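Local coordinates for diguanylate cyclase/phosphodiesterase-domain containing protein (Thermotoga maritima MSB8, PDB 6KHU), which is a putative diguanylate cyclase whose GGDEF-type domain belongs to a family that typically makes the bacterial second messenger cyclic di-GMP from GTP, at residues Asn27-Val39 with Tyr69-Gly82. Sequence-based numbering, arbitrary orientation.
Sequences NTPYTIFFVKTKV and YSDDTFALFVIGVG
Thr31 and Val78, Phe33 and Leu76, and Val35 and Phe74 are the hydrogen-bonded pairs of an antiparallel ladder, a compact example of how two interior strands zip together while sorting their side chains onto opposite faces. Each pair is closed by two reciprocal backbone bonds, Phe33 N to Leu76 O measuring 2.7 Å. At the ends the pattern is extended by Gly80 N, which donates to Pro29 O from a type II turn spanning Val78 to Val81, and by Asp72 O, which takes both the backbone N and the hydroxyl of Thr37. Thr31 OG1 sits beside its own backbone N (chi1 -62°), which brings it very close to Val81 O, at 2.5 Å, a contact whose exact geometry is doubtful; the same hydroxyl is hydrogen-bonded to Ser111 OG.

An aromatic pair lies on the face carrying Phe34. The edge of its ring is directed at the face of Tyr69, with Phe34 CZ over the ring centre, planes at 53° and centroids 4.7 Å apart; Phe34 CE1 meets Ala75 CB at 3.6 Å. On the other face Phe33 and Leu76 run side by side, and Val78 CG2 meets the Phe33 ring edge in plane, 3.6 Å from CE1.

Charge appears at the Lys36 end, where the extended chain brings Lys36 CE to 3.2 Å from Asp72 OD2 and carries NZ beyond, 4.0 Å from that oxygen and not in a salt bridge. A water donates to both Asp72 OD2 and Thr37 O, bridging the end of strand 30-37 to the residue that precedes strand 73-79.

Within the GGDEF-family sheet, strand 30-37 also pairs with strand 105-112 and strand 73-79 with 65-68. Helices 9-26 and 119-130 cover the Tyr30 and Ile32 face, with Tyr30 OH bonded to His20 and Tyr69 OH to Glu127, whereas helices 41-57 and 86-100 pack against Val35, Phe74 and Phe33.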
loop_
_atom_site.group_PDB
_atom_site.type_symbol
_atom_site.label_atom_id
_atom_site.label_comp_id
_atom_site.label_asym_id
_atom_site.label_seq_id
_atom_site.Cartn_x
_atom_site.Cartn_y
_atom_site.Cartn_z
ATOM N N ASN A 27 9.977 -11.007 -14.845
ATOM C CA ASN A 27 8.977 -12.042 -14.554
ATOM C C ASN A 27 8.807 -12.255 -13.051
ATOM O O ASN A 27 8.770 -13.382 -12.552
ATOM C CB ASN A 27 9.331 -13.360 -15.248
ATOM C CG ASN A 27 9.218 -13.271 -16.762
ATOM O OD1 ASN A 27 9.610 -12.278 -17.366
ATOM N ND2 ASN A 27 8.693 -14.318 -17.380
ATOM N N THR A 28 8.695 -11.151 -12.321
ATOM C CA THR A 28 8.561 -11.241 -10.882
ATOM C C THR A 28 7.288 -10.540 -10.429
ATOM O O THR A 28 6.960 -9.462 -10.934
ATOM C CB THR A 28 9.765 -10.611 -10.175
ATOM O OG1 THR A 28 9.800 -9.210 -10.483
ATOM C CG2 THR A 28 11.061 -11.258 -10.633
ATOM N N PRO A 29 6.548 -11.120 -9.495
ATOM C CA PRO A 29 5.300 -10.494 -9.058
ATOM C C PRO A 29 5.564 -9.413 -8.021
ATOM O O PRO A 29 6.637 -9.341 -7.414
ATOM C CB PRO A 29 4.519 -11.666 -8.455
ATOM C CG PRO A 29 5.612 -12.545 -7.875
ATOM C CD PRO A 29 6.857 -12.341 -8.728
ATOM N N TYR A 30 4.562 -8.547 -7.852
ATOM C CA TYR A 30 4.529 -7.600 -6.744
ATOM C C TYR A 30 3.070 -7.293 -6.432
ATOM O O TYR A 30 2.176 -7.580 -7.229
ATOM C CB TYR A 30 5.305 -6.307 -7.058
ATOM C CG TYR A 30 4.614 -5.414 -8.068
ATOM C CD1 TYR A 30 4.726 -5.670 -9.434
ATOM C CD2 TYR A 30 3.843 -4.327 -7.660
ATOM C CE1 TYR A 30 4.091 -4.871 -10.368
ATOM C CE2 TYR A 30 3.187 -3.515 -8.599
ATOM C CZ TYR A 30 3.331 -3.790 -9.948
ATOM O OH TYR A 30 2.702 -3.008 -10.883
ATOM N N THR A 31 2.830 -6.690 -5.269
ATOM C CA THR A 31 1.471 -6.418 -4.829
ATOM C C THR A 31 1.354 -4.985 -4.337
ATOM O O THR A 31 2.253 -4.478 -3.660
ATOM C CB THR A 31 1.055 -7.422 -3.743
ATOM O OG1 THR A 31 1.073 -8.742 -4.307
ATOM C CG2 THR A 31 -0.350 -7.128 -3.238
ATOM N N ILE A 32 0.249 -4.337 -4.703
ATOM C CA ILE A 32 -0.083 -2.981 -4.283
ATOM C C ILE A 32 -1.192 -3.061 -3.243
ATOM O O ILE A 32 -2.202 -3.741 -3.458
ATOM C CB ILE A 32 -0.539 -2.115 -5.474
ATOM C CG1 ILE A 32 0.537 -2.079 -6.565
ATOM C CG2 ILE A 32 -0.881 -0.707 -5.009
ATOM C CD1 ILE A 32 0.067 -1.444 -7.862
ATOM N N PHE A 33 -1.018 -2.360 -2.127
ATOM C CA PHE A 33 -2.040 -2.264 -1.095
ATOM C C PHE A 33 -2.470 -0.810 -0.973
ATOM O O PHE A 33 -1.624 0.094 -0.997
ATOM C CB PHE A 33 -1.535 -2.765 0.293
ATOM C CG PHE A 33 -1.091 -4.209 0.322
ATOM C CD1 PHE A 33 0.157 -4.574 -0.152
ATOM C CD2 PHE A 33 -1.903 -5.186 0.871
ATOM C CE1 PHE A 33 0.577 -5.883 -0.112
ATOM C CE2 PHE A 33 -1.486 -6.508 0.905
ATOM C CZ PHE A 33 -0.243 -6.855 0.405
ATOM N N PHE A 34 -3.783 -0.588 -0.837
ATOM C CA PHE A 34 -4.349 0.714 -0.481
ATOM C C PHE A 34 -5.025 0.625 0.883
ATOM O O PHE A 34 -5.772 -0.324 1.149
ATOM C CB PHE A 34 -5.401 1.171 -1.507
ATOM C CG PHE A 34 -4.850 1.951 -2.665
ATOM C CD1 PHE A 34 -3.629 1.618 -3.234
ATOM C CD2 PHE A 34 -5.583 3.015 -3.204
ATOM C CE1 PHE A 34 -3.127 2.339 -4.324
ATOM C CE2 PHE A 34 -5.101 3.737 -4.290
ATOM C CZ PHE A 34 -3.867 3.401 -4.855
ATOM N N VAL A 35 -4.791 1.627 1.736
ATOM C CA VAL A 35 -5.487 1.753 3.017
ATOM C C VAL A 35 -6.058 3.167 3.113
ATOM O O VAL A 35 -5.308 4.147 3.075
ATOM C CB VAL A 35 -4.564 1.460 4.215
ATOM C CG1 VAL A 35 -5.315 1.676 5.532
ATOM C CG2 VAL A 35 -4.025 0.036 4.143
ATOM N N LYS A 36 -7.378 3.276 3.219
ATOM C CA LYS A 36 -8.036 4.560 3.415
ATOM C C LYS A 36 -8.567 4.638 4.840
ATOM O O LYS A 36 -9.294 3.743 5.281
ATOM C CB LYS A 36 -9.182 4.764 2.417
ATOM C CG LYS A 36 -9.943 6.072 2.649
ATOM C CD LYS A 36 -10.822 6.452 1.462
ATOM C CE LYS A 36 -11.674 7.667 1.811
ATOM N NZ LYS A 36 -12.548 8.110 0.690
ATOM N N THR A 37 -8.193 5.697 5.557
ATOM C CA THR A 37 -8.694 5.932 6.904
ATOM C C THR A 37 -9.993 6.711 6.835
ATOM O O THR A 37 -10.114 7.681 6.073
ATOM C CB THR A 37 -7.694 6.710 7.756
ATOM O OG1 THR A 37 -7.365 7.947 7.107
ATOM C CG2 THR A 37 -6.444 5.908 7.954
ATOM N N LYS A 38 -10.956 6.291 7.643
ATOM C CA LYS A 38 -12.282 6.896 7.662
ATOM C C LYS A 38 -12.615 7.262 9.111
ATOM O O LYS A 38 -13.503 6.678 9.731
ATOM C CB LYS A 38 -13.320 5.949 7.042
ATOM C CG LYS A 38 -13.104 5.734 5.542
ATOM C CD LYS A 38 -13.881 4.558 4.984
ATOM C CE LYS A 38 -13.823 4.578 3.455
ATOM N NZ LYS A 38 -14.254 3.285 2.829
ATOM N N VAL A 39 -11.881 8.235 9.650
ATOM C CA VAL A 39 -12.049 8.672 11.028
ATOM C C VAL A 39 -12.401 10.155 11.046
ATOM O O VAL A 39 -12.291 10.858 10.039
ATOM C CB VAL A 39 -10.799 8.404 11.890
ATOM C CG1 VAL A 39 -10.545 6.906 11.992
ATOM C CG2 VAL A 39 -9.587 9.148 11.332
ATOM N N TYR A 69 -1.050 8.670 -0.614
ATOM C CA TYR A 69 -1.779 8.695 -1.876
ATOM C C TYR A 69 -2.780 9.847 -1.933
ATOM O O TYR A 69 -2.978 10.441 -2.993
ATOM C CB TYR A 69 -2.484 7.354 -2.098
ATOM C CG TYR A 69 -3.043 7.232 -3.483
ATOM C CD1 TYR A 69 -2.212 7.007 -4.566
ATOM C CD2 TYR A 69 -4.404 7.390 -3.719
ATOM C CE1 TYR A 69 -2.722 6.926 -5.851
ATOM C CE2 TYR A 69 -4.922 7.296 -4.991
ATOM C CZ TYR A 69 -4.071 7.063 -6.052
ATOM O OH TYR A 69 -4.577 6.981 -7.324
ATOM N N SER A 70 -3.406 10.169 -0.804
ATOM C CA SER A 70 -4.326 11.290 -0.678
ATOM C C SER A 70 -4.285 11.757 0.773
ATOM O O SER A 70 -3.538 11.216 1.595
ATOM C CB SER A 70 -5.740 10.890 -1.095
ATOM O OG SER A 70 -6.398 10.255 -0.015
ATOM N N ASP A 71 -5.112 12.753 1.104
ATOM C CA ASP A 71 -5.078 13.241 2.480
ATOM C C ASP A 71 -5.576 12.207 3.487
ATOM O O ASP A 71 -5.335 12.382 4.682
ATOM C CB ASP A 71 -5.858 14.562 2.620
ATOM C CG ASP A 71 -7.341 14.416 2.315
ATOM O OD1 ASP A 71 -7.759 13.338 1.846
ATOM O OD2 ASP A 71 -8.093 15.389 2.541
ATOM N N ASP A 72 -6.211 11.113 3.048
ATOM C CA ASP A 72 -6.595 10.060 3.981
ATOM C C ASP A 72 -6.243 8.645 3.510
ATOM O O ASP A 72 -6.648 7.673 4.161
ATOM C CB ASP A 72 -8.099 10.152 4.295
ATOM C CG ASP A 72 -8.987 9.959 3.068
ATOM O OD1 ASP A 72 -8.488 9.579 1.982
ATOM O OD2 ASP A 72 -10.213 10.185 3.203
ATOM N N THR A 73 -5.516 8.490 2.404
ATOM C CA THR A 73 -5.229 7.168 1.868
ATOM C C THR A 73 -3.723 6.975 1.774
ATOM O O THR A 73 -3.003 7.874 1.340
ATOM C CB THR A 73 -5.877 6.965 0.483
ATOM O OG1 THR A 73 -7.300 7.118 0.585
ATOM C CG2 THR A 73 -5.573 5.574 -0.060
ATOM N N PHE A 74 -3.250 5.811 2.205
ATOM C CA PHE A 74 -1.883 5.392 1.946
ATOM C C PHE A 74 -1.865 4.326 0.861
ATOM O O PHE A 74 -2.828 3.570 0.690
ATOM C CB PHE A 74 -1.215 4.813 3.192
ATOM C CG PHE A 74 -0.821 5.834 4.209
ATOM C CD1 PHE A 74 0.363 6.541 4.076
ATOM C CD2 PHE A 74 -1.621 6.062 5.324
ATOM C CE1 PHE A 74 0.743 7.479 5.041
ATOM C CE2 PHE A 74 -1.251 6.996 6.295
ATOM C CZ PHE A 74 -0.068 7.705 6.149
ATOM N N ALA A 75 -0.744 4.252 0.152
ATOM C CA ALA A 75 -0.480 3.142 -0.743
ATOM C C ALA A 75 0.853 2.504 -0.377
ATOM O O ALA A 75 1.720 3.126 0.248
ATOM C CB ALA A 75 -0.493 3.588 -2.211
ATOM N N LEU A 76 0.991 1.239 -0.759
ATOM C CA LEU A 76 2.176 0.443 -0.496
ATOM C C LEU A 76 2.345 -0.531 -1.648
ATOM O O LEU A 76 1.360 -1.116 -2.119
ATOM C CB LEU A 76 2.052 -0.333 0.823
ATOM C CG LEU A 76 2.972 -1.530 1.071
ATOM C CD1 LEU A 76 4.374 -1.060 1.511
ATOM C CD2 LEU A 76 2.364 -2.465 2.131
ATOM N N PHE A 77 3.580 -0.710 -2.103
ATOM C CA PHE A 77 3.854 -1.870 -2.938
ATOM C C PHE A 77 5.034 -2.645 -2.379
ATOM O O PHE A 77 5.972 -2.058 -1.836
ATOM C CB PHE A 77 4.057 -1.496 -4.430
ATOM C CG PHE A 77 5.280 -0.655 -4.736
ATOM C CD1 PHE A 77 6.526 -1.244 -4.914
ATOM C CD2 PHE A 77 5.156 0.719 -4.928
ATOM C CE1 PHE A 77 7.630 -0.483 -5.234
ATOM C CE2 PHE A 77 6.265 1.498 -5.254
ATOM C CZ PHE A 77 7.504 0.896 -5.407
ATOM N N VAL A 78 4.954 -3.972 -2.499
ATOM C CA VAL A 78 5.920 -4.911 -1.943
ATOM C C VAL A 78 6.335 -5.868 -3.063
ATOM O O VAL A 78 5.496 -6.592 -3.616
ATOM C CB VAL A 78 5.347 -5.680 -0.733
ATOM C CG1 VAL A 78 5.128 -4.738 0.449
ATOM C CG2 VAL A 78 4.018 -6.330 -1.076
ATOM N N ILE A 79 7.608 -5.857 -3.413
ATOM C CA ILE A 79 8.044 -6.646 -4.554
ATOM C C ILE A 79 8.184 -8.105 -4.135
ATOM O O ILE A 79 8.458 -8.429 -2.968
ATOM C CB ILE A 79 9.353 -6.090 -5.145
ATOM C CG1 ILE A 79 10.521 -6.429 -4.231
ATOM C CG2 ILE A 79 9.251 -4.560 -5.375
ATOM C CD1 ILE A 79 11.339 -7.606 -4.721
ATOM N N GLY A 80 8.000 -8.999 -5.105
ATOM C CA GLY A 80 8.126 -10.415 -4.850
ATOM C C GLY A 80 6.910 -11.045 -4.205
ATOM O O GLY A 80 6.938 -12.245 -3.918
ATOM N N VAL A 81 5.848 -10.283 -3.972
ATOM C CA VAL A 81 4.644 -10.785 -3.318
ATOM C C VAL A 81 3.579 -10.989 -4.381
ATOM O O VAL A 81 3.144 -10.030 -5.021
ATOM C CB VAL A 81 4.163 -9.813 -2.229
ATOM C CG1 VAL A 81 2.777 -10.213 -1.697
ATOM C CG2 VAL A 81 5.194 -9.730 -1.100
ATOM N N GLY A 82 3.158 -12.239 -4.580
ATOM C CA GLY A 82 2.082 -12.562 -5.486
ATOM C C GLY A 82 0.802 -12.935 -4.756
ATOM O O GLY A 82 0.639 -12.695 -3.557
HETATM O O HOH W 1 -11.391 9.886 5.378
#